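Local structure of ketosynthase (Streptomyces sp. MSC090213JE08, 6KXD) at residues L258-S263 against L283-A288; E294-A300 against V385-N391; T168-N174 against N390-A394. The protein probably catalyses decarboxylative condensation of acyl chains with malonyl-ACP to 3-oxoacyl-ACP, as the ketosynthase of the ishigamide ketosynthase/chain length factor. Residues are numbered along the deposited sequence.

Contact 1 (L258-S263 against L283-A288)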
loop_
_atom_site.group_PDB
_atom_site.type_symbol
_atom_site.label_atom_id
_atom_site.label_comp_id
_atom_site.label_asym_id
_atom_site.label_seq_id
_atom_site.Cartn_x
_atom_site.Cartn_y
_atom_site.Cartn_z
ATOM N N LEU A 258 -9.685 -17.521 -7.251
ATOM C CA LEU A 258 -8.920 -18.548 -7.922
ATOM C C LEU A 258 -7.439 -18.177 -7.971
ATOM O O LEU A 258 -6.570 -19.039 -7.808
ATOM C CB LEU A 258 -9.444 -18.727 -9.344
ATOM C CG LEU A 258 -10.927 -19.074 -9.440
ATOM C CD1 LEU A 258 -11.286 -19.399 -10.880
ATOM C CD2 LEU A 258 -11.267 -20.218 -8.526
ATOM N N GLY A 259 -7.161 -16.899 -8.238
ATOM C CA GLY A 259 -5.788 -16.459 -8.346
ATOM C C GLY A 259 -5.681 -14.987 -8.692
ATOM O O GLY A 259 -6.658 -14.322 -8.989
ATOM N N TYR A 260 -4.443 -14.512 -8.690
ATOM C CA TYR A 260 -4.148 -13.214 -9.212
ATOM C C TYR A 260 -2.729 -13.200 -9.767
ATOM O O TYR A 260 -1.921 -14.154 -9.578
ATOM C CB TYR A 260 -4.401 -12.146 -8.139
ATOM C CG TYR A 260 -3.325 -11.944 -7.105
ATOM C CD1 TYR A 260 -3.088 -12.919 -6.145
ATOM C CD2 TYR A 260 -2.616 -10.749 -7.006
ATOM C CE1 TYR A 260 -2.154 -12.740 -5.142
ATOM C CE2 TYR A 260 -1.691 -10.546 -5.989
ATOM C CZ TYR A 260 -1.453 -11.547 -5.066
ATOM O OH TYR A 260 -0.580 -11.469 -4.048
ATOM N N GLY A 261 -2.445 -12.114 -10.477
ATOM C CA GLY A 261 -1.145 -11.872 -11.006
ATOM C C GLY A 261 -0.744 -10.433 -10.769
ATOM O O GLY A 261 -1.561 -9.516 -10.889
ATOM N N LEU A 262 0.543 -10.237 -10.471
ATOM C CA LEU A 262 1.119 -8.940 -10.336
ATOM C C LEU A 262 2.222 -8.884 -11.354
ATOM O O LEU A 262 3.031 -9.806 -11.434
ATOM C CB LEU A 262 1.726 -8.766 -8.940
ATOM C CG LEU A 262 0.724 -8.803 -7.793
ATOM C CD1 LEU A 262 1.465 -8.653 -6.472
ATOM C CD2 LEU A 262 -0.308 -7.686 -7.949
ATOM N N SER A 263 2.250 -7.775 -12.075
ATOM C CA SER A 263 3.352 -7.391 -12.890
ATOM C C SER A 263 3.654 -5.913 -12.721
ATOM O O SER A 263 2.826 -5.133 -12.278
ATOM C CB SER A 263 3.100 -7.684 -14.344
ATOM O OG SER A 263 2.003 -6.925 -14.798
ATOM N N LEU A 283 -0.115 -14.087 -15.778
ATOM C CA LEU A 283 0.266 -14.569 -14.440
ATOM C C LEU A 283 -0.966 -14.977 -13.630
ATOM O O LEU A 283 -0.981 -16.014 -12.930
ATOM C CB LEU A 283 1.062 -13.469 -13.740
ATOM C CG LEU A 283 2.515 -13.356 -14.188
ATOM C CD1 LEU A 283 3.126 -12.042 -13.715
ATOM C CD2 LEU A 283 3.326 -14.544 -13.688
ATOM N N ALA A 284 -2.017 -14.173 -13.758
ATOM C CA ALA A 284 -3.237 -14.385 -13.084
ATOM C C ALA A 284 -3.905 -15.682 -13.566
ATOM O O ALA A 284 -4.387 -16.505 -12.762
ATOM C CB ALA A 284 -4.132 -13.190 -13.297
ATOM N N LEU A 285 -3.918 -15.873 -14.887
ATOM C CA LEU A 285 -4.517 -17.099 -15.423
ATOM C C LEU A 285 -3.719 -18.314 -14.930
ATOM O O LEU A 285 -4.286 -19.302 -14.528
ATOM C CB LEU A 285 -4.575 -16.995 -16.947
ATOM C CG LEU A 285 -5.379 -15.832 -17.523
ATOM C CD1 LEU A 285 -5.221 -15.770 -19.030
ATOM C CD2 LEU A 285 -6.841 -15.893 -17.148
ATOM N N ASP A 286 -2.382 -18.203 -14.906
ATOM C CA ASP A 286 -1.527 -19.293 -14.475
ATOM C C ASP A 286 -1.757 -19.574 -12.987
ATOM O O ASP A 286 -1.828 -20.723 -12.580
ATOM C CB ASP A 286 -0.049 -19.038 -14.750
ATOM C CG ASP A 286 0.804 -20.248 -14.389
ATOM O OD1 ASP A 286 0.651 -21.297 -15.060
ATOM O OD2 ASP A 286 1.582 -20.153 -13.419
ATOM N N ASP A 287 -1.894 -18.519 -12.182
ATOM C CA ASP A 287 -2.130 -18.696 -10.769
ATOM C C ASP A 287 -3.508 -19.317 -10.535
ATOM O O ASP A 287 -3.656 -20.099 -9.630
ATOM C CB ASP A 287 -2.074 -17.370 -10.011
ATOM C CG ASP A 287 -2.125 -17.545 -8.511
ATOM O OD1 ASP A 287 -1.514 -18.510 -8.014
ATOM O OD2 ASP A 287 -2.773 -16.728 -7.842
ATOM N N ALA A 288 -4.484 -18.869 -11.317
ATOM C CA ALA A 288 -5.884 -19.303 -11.235
ATOM C C ALA A 288 -6.000 -20.742 -11.756
ATOM O O ALA A 288 -6.841 -21.499 -11.310
ATOM C CB ALA A 288 -6.750 -18.353 -12.018
HETATM O O HOH W 1 0.991 -15.356 -10.739
#
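Strand 258-263 and helix segment 283-288 run nearly antiparallel, their axes 150° apart in direction and only 5.6 Å from each other at the closest point. Two glycines make so close an approach possible: Gly259 CA lies 4.1 Å from Ala288 CA, and Gly261 CA 3.9 Å from Ala284 CA. An ideal CB on Gly259 would fall 2.5 Å from Ala288 N, and one on Gly261 2.5 Å from Ala284 N, so a side chain at either position would run into the helix backbone. At the start of the strand, Leu258 and Gly259 both face Ile403 in a classic beta bulge, and Leu258 O accepts a CA-H...O contact from Ala288 CA at 3.5 Å.

The side chains add a polar and an apolar fastening. Asp287 reaches toward the strand so that its OD2 takes a hydrogen bond from Tyr260 N at 2.9 Å; OD1 forms a salt bridge with Arg185, while Arg196 of the partner subunit pairs with OD2. Leu258 CB and Ala288 CB meet at 3.8 Å, and Leu283 CD1 leans to 3.2 Å from Leu262 O. One water joins Tyr260 O and Leu283 O through weak bonds.

This is the layering of the thiolase fold, in which sheets alternate with helices. Tyr260 and Leu262 point away from helix 274-288 and pack on Leu181 and Tyr175 of helix 172-185, with Tyr260 OH bonded to Asp182; Ala284 and Ala288 extend the helix's cover to Val401 and Ile403 of the adjacent strand 398-405.

Contact 2 (E294-A300 against V385-N391)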
loop_
_atom_site.group_PDB
_atom_site.type_symbol
_atom_site.label_atom_id
_atom_site.label_comp_id
_atom_site.label_asym_id
_atom_site.label_seq_id
_atom_site.Cartn_x
_atom_site.Cartn_y
_atom_site.Cartn_z
ATOM N N GLU A 294 -11.847 -20.116 -20.716
ATOM C CA GLU A 294 -12.782 -20.318 -19.611
ATOM C C GLU A 294 -13.210 -18.977 -19.011
ATOM O O GLU A 294 -14.060 -18.947 -18.132
ATOM C CB GLU A 294 -12.184 -21.171 -18.489
ATOM C CG GLU A 294 -11.520 -22.461 -18.932
ATOM C CD GLU A 294 -11.030 -23.276 -17.749
ATOM O OE1 GLU A 294 -11.868 -23.641 -16.911
ATOM O OE2 GLU A 294 -9.811 -23.498 -17.633
ATOM N N ILE A 295 -12.622 -17.866 -19.472
ATOM C CA ILE A 295 -12.979 -16.544 -18.939
ATOM C C ILE A 295 -14.270 -16.050 -19.609
ATOM O O ILE A 295 -14.345 -15.878 -20.822
ATOM C CB ILE A 295 -11.824 -15.540 -19.102
ATOM C CG1 ILE A 295 -10.574 -15.980 -18.325
ATOM C CG2 ILE A 295 -12.310 -14.140 -18.737
ATOM C CD1 ILE A 295 -10.760 -16.132 -16.829
ATOM N N ASP A 296 -15.284 -15.781 -18.782
ATOM C CA ASP A 296 -16.596 -15.372 -19.254
ATOM C C ASP A 296 -16.603 -13.892 -19.602
ATOM O O ASP A 296 -17.171 -13.516 -20.603
ATOM C CB ASP A 296 -17.660 -15.785 -18.243
ATOM C CG ASP A 296 -17.694 -17.299 -18.197
ATOM O OD1 ASP A 296 -17.715 -17.898 -19.300
ATOM O OD2 ASP A 296 -17.580 -17.866 -17.094
ATOM N N PHE A 297 -15.988 -13.048 -18.767
ATOM C CA PHE A 297 -15.747 -11.666 -19.152
ATOM C C PHE A 297 -14.570 -11.106 -18.334
ATOM O O PHE A 297 -14.170 -11.656 -17.324
ATOM C CB PHE A 297 -17.014 -10.800 -19.048
ATOM C CG PHE A 297 -17.428 -10.375 -17.662
ATOM C CD1 PHE A 297 -18.154 -11.229 -16.850
ATOM C CD2 PHE A 297 -17.038 -9.147 -17.147
ATOM C CE1 PHE A 297 -18.525 -10.843 -15.572
ATOM C CE2 PHE A 297 -17.384 -8.769 -15.859
ATOM C CZ PHE A 297 -18.154 -9.605 -15.085
ATOM N N ILE A 298 -14.012 -10.029 -18.866
ATOM C CA ILE A 298 -13.013 -9.229 -18.221
ATOM C C ILE A 298 -13.710 -7.986 -17.713
ATOM O O ILE A 298 -14.410 -7.302 -18.484
ATOM C CB ILE A 298 -11.887 -8.884 -19.208
ATOM C CG1 ILE A 298 -11.237 -10.152 -19.750
ATOM C CG2 ILE A 298 -10.894 -7.913 -18.567
ATOM C CD1 ILE A 298 -10.447 -9.967 -21.030
ATOM N N SER A 299 -13.534 -7.709 -16.418
ATOM C CA SER A 299 -13.775 -6.404 -15.844
ATOM C C SER A 299 -12.486 -5.590 -16.041
ATOM O O SER A 299 -11.456 -5.834 -15.370
ATOM C CB SER A 299 -14.147 -6.493 -14.377
ATOM O OG SER A 299 -14.129 -5.201 -13.777
ATOM N N ALA A 300 -12.533 -4.686 -17.010
ATOM C CA ALA A 300 -11.405 -3.945 -17.489
ATOM C C ALA A 300 -11.033 -2.859 -16.482
ATOM O O ALA A 300 -11.884 -2.389 -15.759
ATOM C CB ALA A 300 -11.711 -3.342 -18.829
ATOM N N VAL A 385 -22.030 -16.784 -16.170
ATOM C CA VAL A 385 -20.714 -16.279 -15.771
ATOM C C VAL A 385 -20.181 -17.169 -14.648
ATOM O O VAL A 385 -20.685 -17.176 -13.533
ATOM C CB VAL A 385 -20.798 -14.798 -15.378
ATOM C CG1 VAL A 385 -21.422 -13.958 -16.477
ATOM C CG2 VAL A 385 -21.567 -14.601 -14.102
ATOM N N ARG A 386 -19.154 -17.953 -14.972
ATOM C CA ARG A 386 -18.542 -18.869 -14.027
ATOM C C ARG A 386 -17.171 -18.327 -13.563
ATOM O O ARG A 386 -16.802 -18.567 -12.434
ATOM C CB ARG A 386 -18.420 -20.273 -14.635
ATOM C CG ARG A 386 -19.744 -20.954 -14.976
ATOM C CD ARG A 386 -19.578 -21.990 -16.084
ATOM N NE ARG A 386 -19.197 -21.390 -17.372
ATOM C CZ ARG A 386 -18.624 -22.038 -18.390
ATOM N NH1 ARG A 386 -18.468 -23.351 -18.337
ATOM N NH2 ARG A 386 -18.196 -21.373 -19.452
ATOM N N ILE A 387 -16.427 -17.652 -14.452
ATOM C CA ILE A 387 -15.051 -17.220 -14.181
ATOM C C ILE A 387 -14.878 -15.817 -14.759
ATOM O O ILE A 387 -15.246 -15.557 -15.914
ATOM C CB ILE A 387 -14.029 -18.236 -14.743
ATOM C CG1 ILE A 387 -14.288 -19.647 -14.194
ATOM C CG2 ILE A 387 -12.594 -17.777 -14.477
ATOM C CD1 ILE A 387 -13.284 -20.691 -14.635
ATOM N N VAL A 388 -14.347 -14.900 -13.936
ATOM C CA VAL A 388 -14.240 -13.517 -14.317
ATOM C C VAL A 388 -12.830 -13.010 -13.976
ATOM O O VAL A 388 -12.255 -13.387 -12.985
ATOM C CB VAL A 388 -15.319 -12.657 -13.643
ATOM C CG1 VAL A 388 -15.228 -11.210 -14.084
ATOM C CG2 VAL A 388 -16.717 -13.202 -13.881
ATOM N N GLN A 389 -12.282 -12.218 -14.893
ATOM C CA GLN A 389 -11.013 -11.523 -14.717
ATOM C C GLN A 389 -11.303 -10.055 -14.381
ATOM O O GLN A 389 -12.089 -9.380 -15.016
ATOM C CB GLN A 389 -10.152 -11.713 -15.961
ATOM C CG GLN A 389 -8.924 -10.826 -16.006
ATOM C CD GLN A 389 -8.185 -11.047 -17.305
ATOM O OE1 GLN A 389 -8.085 -12.167 -17.792
ATOM N NE2 GLN A 389 -7.664 -9.983 -17.875
ATOM N N ASN A 390 -10.667 -9.577 -13.317
ATOM C CA ASN A 390 -10.751 -8.197 -12.963
ATOM C C ASN A 390 -9.368 -7.571 -13.079
ATOM O O ASN A 390 -8.482 -7.911 -12.304
ATOM C CB ASN A 390 -11.250 -8.057 -11.526
ATOM C CG ASN A 390 -11.475 -6.633 -11.078
ATOM O OD1 ASN A 390 -12.160 -5.862 -11.768
ATOM N ND2 ASN A 390 -10.950 -6.298 -9.901
ATOM N N ASN A 391 -9.242 -6.623 -14.008
ATOM C CA ASN A 391 -8.043 -5.976 -14.333
ATOM C C ASN A 391 -7.896 -4.696 -13.524
ATOM O O ASN A 391 -8.855 -3.998 -13.183
ATOM C CB ASN A 391 -7.952 -5.536 -15.791
ATOM C CG ASN A 391 -7.771 -6.675 -16.768
ATOM O OD1 ASN A 391 -7.710 -7.843 -16.396
ATOM N ND2 ASN A 391 -7.674 -6.325 -18.038
#
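In the C-terminal half of the thiolase fold, strands 297-299 and 387-391 are parallel neighbours, and their relief interlocks along the seam. One close fit is that of Phe297 and Val388: Val388 CG1 sits over the ring face, 3.6 Å from its centroid, in a CH-pi contact, while Phe297 CE1 touches Val388 CG2 at 3.4 Å. Helix 341-355 covers this side through Ala352 and Ile353. On the other face, Ile298 and Gln389 lie side by side, covered by helices 306-320 and 274-288, Gln389 OE1 bonding to Tyr320. Ile295 CD1 nestles against Ile387 CG2 at 3.4 Å. Asp296 fills the notch at the bend at Val385-Ile387: its OD2 accepts from Arg386 N at 2.6 Å and Ile387 N at 2.9 Å, and its OD1 makes a long salt bridge to Arg386 NH2 at 3.5 Å, secondary to Arg386's pairing with Asp384. The final rung is almost perfectly straight, Asn391 N donating to Ser299 O at 2.7 Å and 178°.

Contact 3 (T168-N174 against N390-A394)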
loop_
_atom_site.group_PDB
_atom_site.type_symbol
_atom_site.label_atom_id
_atom_site.label_comp_id
_atom_site.label_asym_id
_atom_site.label_seq_id
_atom_site.Cartn_x
_atom_site.Cartn_y
_atom_site.Cartn_z
ATOM N N THR A 168 -0.962 1.070 -3.926
ATOM C CA THR A 168 -0.661 0.854 -5.337
ATOM C C THR A 168 -1.803 1.442 -6.178
ATOM O O THR A 168 -2.224 0.887 -7.242
ATOM C CB THR A 168 -0.383 -0.627 -5.600
ATOM O OG1 THR A 168 -1.540 -1.380 -5.240
ATOM C CG2 THR A 168 0.821 -1.155 -4.856
ATOM N N ALA A 169 -2.390 2.511 -5.643
ATOM C CA ALA A 169 -3.361 3.348 -6.370
ATOM C C ALA A 169 -4.514 2.526 -6.976
ATOM O O ALA A 169 -5.242 1.813 -6.263
ATOM C CB ALA A 169 -2.599 4.198 -7.338
ATOM N N CYS A 170 -4.767 2.627 -8.295
ATOM C CA CYS A 170 -5.967 1.992 -8.869
ATOM C C CYS A 170 -5.950 0.472 -8.778
ATOM O O CYS A 170 -7.037 -0.188 -8.823
ATOM C CB CYS A 170 -6.106 2.310 -10.343
ATOM S SG CYS A 170 -5.444 3.945 -10.665
ATOM N N ALA A 171 -4.748 -0.090 -8.607
ATOM C CA ALA A 171 -4.624 -1.510 -8.555
ATOM C C ALA A 171 -4.722 -2.006 -7.112
ATOM O O ALA A 171 -4.702 -3.182 -6.881
ATOM C CB ALA A 171 -3.317 -1.940 -9.175
ATOM N N ALA A 172 -4.867 -1.091 -6.157
ATOM C CA ALA A 172 -4.606 -1.423 -4.767
ATOM C C ALA A 172 -5.642 -2.436 -4.268
ATOM O O ALA A 172 -5.303 -3.352 -3.559
ATOM C CB ALA A 172 -4.547 -0.157 -3.959
ATOM N N GLY A 173 -6.906 -2.319 -4.688
ATOM C CA GLY A 173 -7.936 -3.294 -4.294
ATOM C C GLY A 173 -7.586 -4.729 -4.678
ATOM O O GLY A 173 -7.675 -5.605 -3.912
ATOM N N ASN A 174 -7.139 -4.929 -5.912
ATOM C CA ASN A 174 -6.741 -6.210 -6.412
ATOM C C ASN A 174 -5.481 -6.704 -5.692
ATOM O O ASN A 174 -5.372 -7.885 -5.373
ATOM C CB ASN A 174 -6.465 -6.161 -7.914
ATOM C CG ASN A 174 -7.679 -6.490 -8.755
ATOM O OD1 ASN A 174 -8.739 -6.808 -8.203
ATOM N ND2 ASN A 174 -7.544 -6.327 -10.069
ATOM N N ASN A 390 -10.667 -9.577 -13.317
ATOM C CA ASN A 390 -10.751 -8.197 -12.963
ATOM C C ASN A 390 -9.368 -7.571 -13.079
ATOM O O ASN A 390 -8.482 -7.911 -12.304
ATOM C CB ASN A 390 -11.250 -8.057 -11.526
ATOM C CG ASN A 390 -11.475 -6.633 -11.078
ATOM O OD1 ASN A 390 -12.160 -5.862 -11.768
ATOM N ND2 ASN A 390 -10.950 -6.298 -9.901
ATOM N N ASN A 391 -9.242 -6.623 -14.008
ATOM C CA ASN A 391 -8.043 -5.976 -14.333
ATOM C C ASN A 391 -7.896 -4.696 -13.524
ATOM O O ASN A 391 -8.855 -3.998 -13.183
ATOM C CB ASN A 391 -7.952 -5.536 -15.791
ATOM C CG ASN A 391 -7.771 -6.675 -16.768
ATOM O OD1 ASN A 391 -7.710 -7.843 -16.396
ATOM N ND2 ASN A 391 -7.674 -6.325 -18.038
ATOM N N SER A 392 -6.630 -4.337 -13.315
ATOM C CA SER A 392 -6.342 -3.090 -12.731
ATOM C C SER A 392 -4.897 -2.767 -13.062
ATOM O O SER A 392 -4.060 -3.663 -13.126
ATOM C CB SER A 392 -6.610 -3.094 -11.251
ATOM O OG SER A 392 -5.564 -3.776 -10.571
ATOM N N SER A 393 -4.682 -1.491 -13.376
ATOM C CA SER A 393 -3.412 -0.942 -13.697
ATOM C C SER A 393 -3.343 0.363 -12.932
ATOM O O SER A 393 -4.382 0.917 -12.577
ATOM C CB SER A 393 -3.226 -0.721 -15.176
ATOM O OG SER A 393 -3.239 -1.964 -15.846
ATOM N N ALA A 394 -2.135 0.764 -12.578
ATOM C CA ALA A 394 -1.962 1.948 -11.813
ATOM C C ALA A 394 -0.726 2.657 -12.322
ATOM O O ALA A 394 0.050 2.084 -13.076
ATOM C CB ALA A 394 -1.873 1.608 -10.339
#
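Thr168 opens a tight turn that wraps around the methyl group of Ala394. Its carbonyl O lies 3.2 Å from Ala394 CB and also accepts from Ala171 N at 3.0 Å; the Thr168 side chain packs on Thr173 of the partner subunit. Ala169 makes the sharp change of direction, with a positive phi of 53°, and its CB lies 4.0 Å from Ala394 CB. Cys170 follows, aimed at the strand: its CB comes within 3.1 Å of Ser393 O, while SG stands 4.3 Å from Ala394 CB. Ala171 then completes the cup, its CB 4.0 Å from Ala394 CB and 3.2 Å from Ser392 OG, a hydroxyl bonded to Ala400 O. The single methyl of Ala394 is thus touched by four successive residues of the turn.

From Ala172 the chain coils into helix 172-185, and its first turn brings Asn174 back to the strand. Asn390 ND2 donates to Asn174 OD1 at 2.8 Å, and Asn174 ND2 returns a weak bond to Asn390 O at 2.9 Å, so the Asn174 side chain meets both the side-chain amide and the main-chain carbonyl of Asn390. Asn174 ND2 also bonds to Ala400 O, and Asn390 OD1 receives Ser299 OG.

A cysteine in a sharp turn at the N-terminal end of a buried helix is the nucleophile elbow of the thiolase-like enzymes. Here His301 and His336 both touch the side chain of Cys170, a grouping consistent with the Cys-His-His active site of ketosynthases, with strand 390-394 forming part of the wall beside it.

All three contacts meet around one mixed sheet. Contacts 2 and 3 share strand 387-394, including Asn390 and Asn391, with centres about 15 Å apart: one uses its beginning, the other its end. Contact 1 lies about 12 Å from the centre of contact 2 and 14 Å from that of contact 3, and touches both, through Leu285 against Ile295 and through Tyr260 against Asn174. Along the chain, contact 1 closes before contact 2 opens, and it is nested within the long loop that contact 3 closes. The principle is that of a layered fold: sheet pairing and helix cover in the C-terminal half bring strand 387-394 to the probable catalytic cysteine of the N-terminal half.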